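Local coordinates for protein esterase (Xanthomonas oryzae pv. oryzae, PDB 3H2G) that hydrolyses ester bonds in rice cell walls as a virulence factor of the bacterium, probably by the serine mechanism of alpha/beta-hydrolases, at residues P37-R45 with V110-Y118; N223-L234 with S333-L341. All blocks are in the same frame, centred on the assembly; numbering follows the deposited sequence.

Contact 1: residues P37-R45 with V110-Y118; sequences PEQAKCNVR and VTRLASQGY
The E38 carboxylate lies at an edge of the R112 guanidinium, near its plane; the two planes stand 77° apart, and a salt bridge joins E38 OE1 to R112 NH1 (3.1 Å), its hydrogen bond weak. The contact sets the loop before strand 43-54 on the Schellman motif that ends helix 108-114, with G117 at C-prime. E38 OE2 turns to R389 of the C-terminal helix 376-396, and R112 NE to E382 there. The Q116 amide, the third flat group, keeps Q39 O in its own plane: NE2 donates to that oxygen (3.1 Å) but arrives 37° above the Q39 carbonyl plane. Its chain, bent at chi2 (-55°), brings the amide back against 37-45, where OE1 lies beside K41 CG. The turn presents S115 O to the loop, and K41 N (2.9 Å) and, weakly, C42 N both donate to it. Farther along the chain, V44 packs CG1 on A114 CB (3.7 Å). A water donates to E38 OE1 and T111 O and accepts from Q116 NE2, linking the E38 carboxylate to the Q116 amide. C42, disulfide-bonded to C75, places its SG 3.4 Å from G117 N.

Contact 2: residues N223-L234 with S333-L341; sequences NAVGENTFGILL and SSNDATVPL
N223 reaches across to A337 and P340. From CB, chi1 (52°) sets CG between the backbone N and the carbonyl carbon, and CG comes 3.9 Å from P340 CG. OD1 turns back on its own segment to accept from V225 N, in plane on a lone pair, and from G226 N (2.9 Å), above the plane: an Asx turn within an Asx motif. ND2 crosses instead, donating to A337 O (2.8 Å) with that oxygen in the amide plane; S218 OG is its second partner. Grips at both ends thus hold the amide against rotation. V225 CG1 lies over the backbone of the 333-336 turn, 3.5 Å from N335 O, and touches A337 CB (4.0 Å), while A337 CB also rests on E227 O. Farther along, T338 CG2 meets L234 CD1 (3.8 Å). T338 OG1, bonded also to A374 O, receives a water (2.9 Å) that links it to N228 OD1 and F230 N. The 333-341 loop carries D336, whose OD1 accepts from T338 N and V339 N in a second Asx motif, leaving OD2 for H377 ND1. This geometry fits the acid of a probable S176-H377-D336 triad: two N-H groups on OD1 and H377 on OD2 together would limit the carboxylate's rotation, and V225 CG1 packs against the D336 backbone next to it.

How the contacts relate
Contact 1 and contact 2 follow one another along the chain, the first closing before the second opens, and their centres are 31 Å apart, with nearest atoms about 16 Å away and no touch. They belong to different ends of the central mixed sheet: 37-45 leads into strand 43-54, next to one outer strand, whereas 333-341 follows strand 328-332, next to the other. Helix 376-396 is their common neighbour, presenting E382 and R389 to contact 1 and H377 and M378 to contact 2. Contact 2 holds D336, the acid of the probable triad, with T338 lying near the likely nucleophile elbow of S176, while contact 1 joins the end of helix 108-114 to the lead-in of strand 43-54.

Contact 1: residues P37-R45 with V110-Y118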
loop_
_atom_site.group_PDB
_atom_site.type_symbol
_atom_site.label_atom_id
_atom_site.label_comp_id
_atom_site.label_asym_id
_atom_site.label_seq_id
_atom_site.Cartn_x
_atom_site.Cartn_y
_atom_site.Cartn_z
ATOM N N PRO A 37 28.584 -0.170 5.487
ATOM C CA PRO A 37 27.702 0.125 4.352
ATOM C C PRO A 37 27.208 -1.134 3.643
ATOM O O PRO A 37 27.999 -1.998 3.260
ATOM C CB PRO A 37 28.580 0.992 3.458
ATOM C CG PRO A 37 29.387 1.758 4.457
ATOM C CD PRO A 37 29.788 0.678 5.444
ATOM N N GLU A 38 25.894 -1.222 3.475
ATOM C CA GLU A 38 25.265 -2.366 2.823
ATOM C C GLU A 38 25.709 -2.528 1.376
ATOM O O GLU A 38 25.794 -1.556 0.630
ATOM C CB GLU A 38 23.743 -2.212 2.860
ATOM C CG GLU A 38 23.012 -3.374 3.500
ATOM C CD GLU A 38 21.522 -3.129 3.596
ATOM O OE1 GLU A 38 20.849 -3.117 2.544
ATOM O OE2 GLU A 38 21.026 -2.937 4.726
ATOM N N GLN A 39 25.988 -3.765 0.984
ATOM C CA GLN A 39 26.404 -4.047 -0.384
ATOM C C GLN A 39 25.383 -4.951 -1.059
ATOM O O GLN A 39 24.890 -5.905 -0.456
ATOM C CB GLN A 39 27.777 -4.721 -0.399
ATOM C CG GLN A 39 28.912 -3.832 0.086
ATOM C CD GLN A 39 30.261 -4.517 0.000
ATOM O OE1 GLN A 39 30.674 -4.968 -1.068
ATOM N NE2 GLN A 39 30.955 -4.600 1.128
ATOM N N ALA A 40 25.058 -4.641 -2.309
ATOM C CA ALA A 40 24.098 -5.443 -3.055
ATOM C C ALA A 40 24.736 -6.778 -3.393
ATOM O O ALA A 40 25.959 -6.882 -3.492
ATOM C CB ALA A 40 23.693 -4.720 -4.340
ATOM N N LYS A 41 23.916 -7.809 -3.554
ATOM C CA LYS A 41 24.454 -9.112 -3.912
ATOM C C LYS A 41 23.934 -9.544 -5.274
ATOM O O LYS A 41 24.464 -10.475 -5.876
ATOM C CB LYS A 41 24.084 -10.170 -2.868
ATOM C CG LYS A 41 22.611 -10.523 -2.816
ATOM C CD LYS A 41 22.405 -11.971 -2.375
ATOM C CE LYS A 41 23.070 -12.257 -1.039
ATOM N NZ LYS A 41 22.888 -13.680 -0.630
ATOM N N CYS A 42 22.916 -8.843 -5.768
ATOM C CA CYS A 42 22.291 -9.188 -7.045
ATOM C C CYS A 42 22.137 -8.040 -8.034
ATOM O O CYS A 42 22.022 -6.875 -7.643
ATOM C CB CYS A 42 20.882 -9.742 -6.791
ATOM S SG CYS A 42 20.787 -11.047 -5.531
ATOM N N ASN A 43 22.131 -8.384 -9.321
ATOM C CA ASN A 43 21.872 -7.399 -10.364
ATOM C C ASN A 43 20.341 -7.432 -10.310
ATOM O O ASN A 43 19.768 -8.414 -9.830
ATOM C CB ASN A 43 22.324 -7.885 -11.751
ATOM C CG ASN A 43 23.821 -8.130 -11.845
ATOM O OD1 ASN A 43 24.631 -7.317 -11.401
ATOM N ND2 ASN A 43 24.193 -9.253 -12.455
ATOM N N VAL A 44 19.673 -6.388 -10.785
ATOM C CA VAL A 44 18.213 -6.378 -10.746
ATOM C C VAL A 44 17.596 -6.016 -12.089
ATOM O O VAL A 44 17.929 -4.990 -12.676
ATOM C CB VAL A 44 17.687 -5.381 -9.685
ATOM C CG1 VAL A 44 16.162 -5.374 -9.685
ATOM C CG2 VAL A 44 18.213 -5.761 -8.309
ATOM N N ARG A 45 16.695 -6.868 -12.565
ATOM C CA ARG A 45 16.016 -6.629 -13.832
ATOM C C ARG A 45 14.626 -6.082 -13.538
ATOM O O ARG A 45 13.928 -6.588 -12.656
ATOM C CB ARG A 45 15.897 -7.930 -14.628
ATOM C CG ARG A 45 15.399 -7.738 -16.053
ATOM C CD ARG A 45 15.286 -9.069 -16.779
ATOM N NE ARG A 45 15.111 -8.889 -18.216
ATOM C CZ ARG A 45 14.774 -9.864 -19.055
ATOM N NH1 ARG A 45 14.570 -11.093 -18.598
ATOM N NH2 ARG A 45 14.642 -9.609 -20.351
ATOM N N VAL A 110 14.307 -1.893 -5.112
ATOM C CA VAL A 110 15.452 -2.367 -5.881
ATOM C C VAL A 110 16.698 -2.508 -5.007
ATOM O O VAL A 110 17.317 -3.569 -4.956
ATOM C CB VAL A 110 15.799 -1.395 -7.038
ATOM C CG1 VAL A 110 17.134 -1.787 -7.670
ATOM C CG2 VAL A 110 14.697 -1.411 -8.084
ATOM N N THR A 111 17.049 -1.430 -4.316
ATOM C CA THR A 111 18.253 -1.394 -3.492
ATOM C C THR A 111 18.286 -2.216 -2.214
ATOM O O THR A 111 19.355 -2.659 -1.799
ATOM C CB THR A 111 18.614 0.065 -3.121
ATOM O OG1 THR A 111 17.621 0.604 -2.238
ATOM C CG2 THR A 111 18.678 0.924 -4.370
ATOM N N ARG A 112 17.133 -2.433 -1.588
ATOM C CA ARG A 112 17.107 -3.181 -0.335
ATOM C C ARG A 112 16.567 -4.602 -0.413
ATOM O O ARG A 112 16.944 -5.452 0.388
ATOM C CB ARG A 112 16.278 -2.421 0.702
ATOM C CG ARG A 112 16.715 -0.994 0.939
ATOM C CD ARG A 112 18.085 -0.927 1.586
ATOM N NE ARG A 112 18.433 0.452 1.916
ATOM C CZ ARG A 112 19.469 0.805 2.668
ATOM N NH1 ARG A 112 20.273 -0.123 3.174
ATOM N NH2 ARG A 112 19.692 2.087 2.925
ATOM N N LEU A 113 15.679 -4.858 -1.367
ATOM C CA LEU A 113 15.065 -6.177 -1.479
ATOM C C LEU A 113 15.493 -7.008 -2.688
ATOM O O LEU A 113 16.070 -8.087 -2.527
ATOM C CB LEU A 113 13.542 -6.017 -1.453
ATOM C CG LEU A 113 12.998 -5.435 -0.137
ATOM C CD1 LEU A 113 11.521 -5.120 -0.278
ATOM C CD2 LEU A 113 13.232 -6.428 1.002
ATOM N N ALA A 114 15.212 -6.521 -3.892
ATOM C CA ALA A 114 15.582 -7.260 -5.097
ATOM C C ALA A 114 17.091 -7.483 -5.169
ATOM O O ALA A 114 17.552 -8.524 -5.640
ATOM C CB ALA A 114 15.106 -6.511 -6.343
ATOM N N SER A 115 17.854 -6.501 -4.699
ATOM C CA SER A 115 19.312 -6.585 -4.730
ATOM C C SER A 115 19.836 -7.642 -3.771
ATOM O O SER A 115 21.016 -7.997 -3.815
ATOM C CB SER A 115 19.925 -5.239 -4.361
ATOM O OG SER A 115 19.713 -4.958 -2.987
ATOM N N GLN A 116 18.961 -8.134 -2.900
ATOM C CA GLN A 116 19.339 -9.150 -1.931
ATOM C C GLN A 116 18.745 -10.520 -2.251
ATOM O O GLN A 116 18.803 -11.434 -1.425
ATOM C CB GLN A 116 18.921 -8.718 -0.522
ATOM C CG GLN A 116 19.681 -7.515 0.018
ATOM C CD GLN A 116 21.192 -7.699 -0.012
ATOM O OE1 GLN A 116 21.704 -8.804 0.189
ATOM N NE2 GLN A 116 21.916 -6.608 -0.245
ATOM N N GLY A 117 18.161 -10.659 -3.437
ATOM C CA GLY A 117 17.611 -11.947 -3.833
ATOM C C GLY A 117 16.109 -12.126 -3.739
ATOM O O GLY A 117 15.607 -13.232 -3.931
ATOM N N TYR A 118 15.385 -11.057 -3.433
ATOM C CA TYR A 118 13.935 -11.143 -3.339
ATOM C C TYR A 118 13.273 -10.797 -4.668
ATOM O O TYR A 118 13.560 -9.758 -5.255
ATOM C CB TYR A 118 13.393 -10.182 -2.274
ATOM C CG TYR A 118 13.711 -10.564 -0.848
ATOM C CD1 TYR A 118 14.944 -10.252 -0.278
ATOM C CD2 TYR A 118 12.774 -11.241 -0.068
ATOM C CE1 TYR A 118 15.236 -10.602 1.038
ATOM C CE2 TYR A 118 13.056 -11.601 1.249
ATOM C CZ TYR A 118 14.287 -11.277 1.794
ATOM O OH TYR A 118 14.573 -11.631 3.089
HETATM O O HOH W 1 20.797 -4.088 0.110
#

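Contact 2: residues N223-L234 with S333-L341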
loop_
_atom_site.group_PDB
_atom_site.type_symbol
_atom_site.label_atom_id
_atom_site.label_comp_id
_atom_site.label_asym_id
_atom_site.label_seq_id
_atom_site.Cartn_x
_atom_site.Cartn_y
_atom_site.Cartn_z
ATOM N N ASN A 223 -4.007 14.684 15.699
ATOM C CA ASN A 223 -4.210 13.533 16.562
ATOM C C ASN A 223 -3.217 13.632 17.712
ATOM O O ASN A 223 -2.498 14.625 17.830
ATOM C CB ASN A 223 -4.005 12.236 15.777
ATOM C CG ASN A 223 -2.692 12.211 15.026
ATOM O OD1 ASN A 223 -1.623 12.350 15.615
ATOM N ND2 ASN A 223 -2.767 12.030 13.713
ATOM N N ALA A 224 -3.177 12.607 18.555
ATOM C CA ALA A 224 -2.282 12.593 19.707
ATOM C C ALA A 224 -0.811 12.753 19.345
ATOM O O ALA A 224 -0.021 13.238 20.155
ATOM C CB ALA A 224 -2.482 11.304 20.503
ATOM N N VAL A 225 -0.446 12.347 18.132
ATOM C CA VAL A 225 0.940 12.438 17.682
ATOM C C VAL A 225 1.274 13.816 17.123
ATOM O O VAL A 225 2.314 14.390 17.442
ATOM C CB VAL A 225 1.244 11.378 16.593
ATOM C CG1 VAL A 225 2.713 11.438 16.201
ATOM C CG2 VAL A 225 0.884 9.989 17.105
ATOM N N GLY A 226 0.390 14.340 16.285
ATOM C CA GLY A 226 0.627 15.646 15.699
ATOM C C GLY A 226 -0.425 16.010 14.675
ATOM O O GLY A 226 -1.502 15.419 14.639
ATOM N N GLU A 227 -0.106 16.983 13.830
ATOM C CA GLU A 227 -1.028 17.437 12.801
ATOM C C GLU A 227 -1.121 16.466 11.626
ATOM O O GLU A 227 -0.104 15.996 11.113
ATOM C CB GLU A 227 -0.595 18.815 12.289
ATOM C CG GLU A 227 -1.401 19.320 11.102
ATOM C CD GLU A 227 -0.864 20.627 10.556
ATOM O OE1 GLU A 227 -1.087 21.680 11.191
ATOM O OE2 GLU A 227 -0.206 20.597 9.496
ATOM N N ASN A 228 -2.348 16.167 11.212
ATOM C CA ASN A 228 -2.589 15.279 10.083
ATOM C C ASN A 228 -2.630 16.167 8.847
ATOM O O ASN A 228 -3.667 16.338 8.203
ATOM C CB ASN A 228 -3.916 14.539 10.261
ATOM C CG ASN A 228 -4.236 13.641 9.094
ATOM O OD1 ASN A 228 -3.345 13.004 8.526
ATOM N ND2 ASN A 228 -5.515 13.570 8.732
ATOM N N THR A 229 -1.466 16.725 8.541
ATOM C CA THR A 229 -1.256 17.654 7.438
ATOM C C THR A 229 -1.855 17.289 6.081
ATOM O O THR A 229 -2.356 18.160 5.365
ATOM C CB THR A 229 0.252 17.898 7.277
ATOM O OG1 THR A 229 0.803 18.219 8.562
ATOM C CG2 THR A 229 0.524 19.047 6.310
ATOM N N PHE A 230 -1.809 16.011 5.724
ATOM C CA PHE A 230 -2.331 15.575 4.433
ATOM C C PHE A 230 -3.769 15.065 4.528
ATOM O O PHE A 230 -4.274 14.437 3.600
ATOM C CB PHE A 230 -1.426 14.476 3.864
ATOM C CG PHE A 230 0.044 14.751 4.041
ATOM C CD1 PHE A 230 0.602 15.949 3.606
ATOM C CD2 PHE A 230 0.871 13.813 4.655
ATOM C CE1 PHE A 230 1.962 16.211 3.781
ATOM C CE2 PHE A 230 2.230 14.065 4.833
ATOM C CZ PHE A 230 2.776 15.266 4.396
ATOM N N GLY A 231 -4.424 15.363 5.648
ATOM C CA GLY A 231 -5.787 14.911 5.877
ATOM C C GLY A 231 -6.846 15.289 4.856
ATOM O O GLY A 231 -7.720 14.479 4.539
ATOM N N ILE A 232 -6.795 16.514 4.342
ATOM C CA ILE A 232 -7.789 16.931 3.361
ATOM C C ILE A 232 -7.654 16.123 2.073
ATOM O O ILE A 232 -8.653 15.710 1.484
ATOM C CB ILE A 232 -7.675 18.439 3.060
ATOM C CG1 ILE A 232 -8.084 19.228 4.308
ATOM C CG2 ILE A 232 -8.565 18.814 1.875
ATOM C CD1 ILE A 232 -8.100 20.721 4.117
ATOM N N LEU A 233 -6.417 15.880 1.652
ATOM C CA LEU A 233 -6.160 15.109 0.439
ATOM C C LEU A 233 -6.515 13.632 0.622
ATOM O O LEU A 233 -7.264 13.061 -0.171
ATOM C CB LEU A 233 -4.684 15.238 0.040
ATOM C CG LEU A 233 -4.199 16.631 -0.378
ATOM C CD1 LEU A 233 -2.678 16.625 -0.524
ATOM C CD2 LEU A 233 -4.863 17.034 -1.689
ATOM N N LEU A 234 -5.978 13.014 1.671
ATOM C CA LEU A 234 -6.241 11.600 1.938
ATOM C C LEU A 234 -7.706 11.347 2.295
ATOM O O LEU A 234 -8.298 10.350 1.872
ATOM C CB LEU A 234 -5.325 11.105 3.063
ATOM C CG LEU A 234 -3.828 11.218 2.760
ATOM C CD1 LEU A 234 -3.010 10.818 3.980
ATOM C CD2 LEU A 234 -3.482 10.338 1.573
ATOM N N SER A 333 6.420 4.084 12.954
ATOM C CA SER A 333 7.157 5.017 13.792
ATOM C C SER A 333 6.214 5.782 14.709
ATOM O O SER A 333 5.148 6.230 14.281
ATOM C CB SER A 333 7.933 6.008 12.920
ATOM O OG SER A 333 8.427 7.089 13.697
ATOM N N SER A 334 6.604 5.929 15.971
ATOM C CA SER A 334 5.783 6.668 16.921
ATOM C C SER A 334 5.857 8.178 16.654
ATOM O O SER A 334 5.242 8.972 17.366
ATOM C CB SER A 334 6.203 6.344 18.360
ATOM O OG SER A 334 7.607 6.411 18.518
ATOM N N ASN A 335 6.608 8.568 15.626
ATOM C CA ASN A 335 6.719 9.982 15.245
ATOM C C ASN A 335 5.675 10.260 14.156
ATOM O O ASN A 335 5.370 11.414 13.855
ATOM C CB ASN A 335 8.097 10.300 14.645
ATOM C CG ASN A 335 9.232 10.192 15.647
ATOM O OD1 ASN A 335 10.242 9.543 15.375
ATOM N ND2 ASN A 335 9.087 10.842 16.794
ATOM N N ASP A 336 5.146 9.186 13.574
ATOM C CA ASP A 336 4.170 9.246 12.479
ATOM C C ASP A 336 2.798 9.823 12.843
ATOM O O ASP A 336 2.019 9.190 13.554
ATOM C CB ASP A 336 3.982 7.838 11.903
ATOM C CG ASP A 336 3.326 7.839 10.533
ATOM O OD1 ASP A 336 2.628 8.815 10.185
ATOM O OD2 ASP A 336 3.501 6.840 9.806
ATOM N N ALA A 337 2.502 11.018 12.335
ATOM C CA ALA A 337 1.224 11.671 12.604
ATOM C C ALA A 337 0.202 11.440 11.487
ATOM O O ALA A 337 -0.973 11.774 11.640
ATOM C CB ALA A 337 1.437 13.174 12.816
ATOM N N THR A 338 0.643 10.878 10.365
ATOM C CA THR A 338 -0.273 10.610 9.257
ATOM C C THR A 338 -1.007 9.296 9.526
ATOM O O THR A 338 -2.226 9.202 9.360
ATOM C CB THR A 338 0.480 10.539 7.910
ATOM O OG1 THR A 338 1.067 11.818 7.625
ATOM C CG2 THR A 338 -0.478 10.173 6.781
ATOM N N VAL A 339 -0.256 8.285 9.947
ATOM C CA VAL A 339 -0.826 6.987 10.289
ATOM C C VAL A 339 -0.235 6.602 11.646
ATOM O O VAL A 339 0.822 5.970 11.717
ATOM C CB VAL A 339 -0.465 5.902 9.242
ATOM C CG1 VAL A 339 -1.036 4.553 9.671
ATOM C CG2 VAL A 339 -1.018 6.294 7.875
ATOM N N PRO A 340 -0.902 6.998 12.745
ATOM C CA PRO A 340 -0.427 6.691 14.096
ATOM C C PRO A 340 -0.125 5.216 14.323
ATOM O O PRO A 340 -0.851 4.341 13.849
ATOM C CB PRO A 340 -1.562 7.201 14.978
ATOM C CG PRO A 340 -2.037 8.408 14.210
ATOM C CD PRO A 340 -2.088 7.875 12.797
ATOM N N LEU A 341 0.954 4.950 15.052
ATOM C CA LEU A 341 1.364 3.581 15.345
ATOM C C LEU A 341 0.285 2.870 16.156
ATOM O O LEU A 341 0.317 1.648 16.318
ATOM C CB LEU A 341 2.695 3.586 16.103
ATOM C CG LEU A 341 3.430 2.248 16.231
ATOM C CD1 LEU A 341 3.620 1.621 14.853
ATOM C CD2 LEU A 341 4.780 2.482 16.907
HETATM O O HOH W 2 -1.079 13.663 7.157
#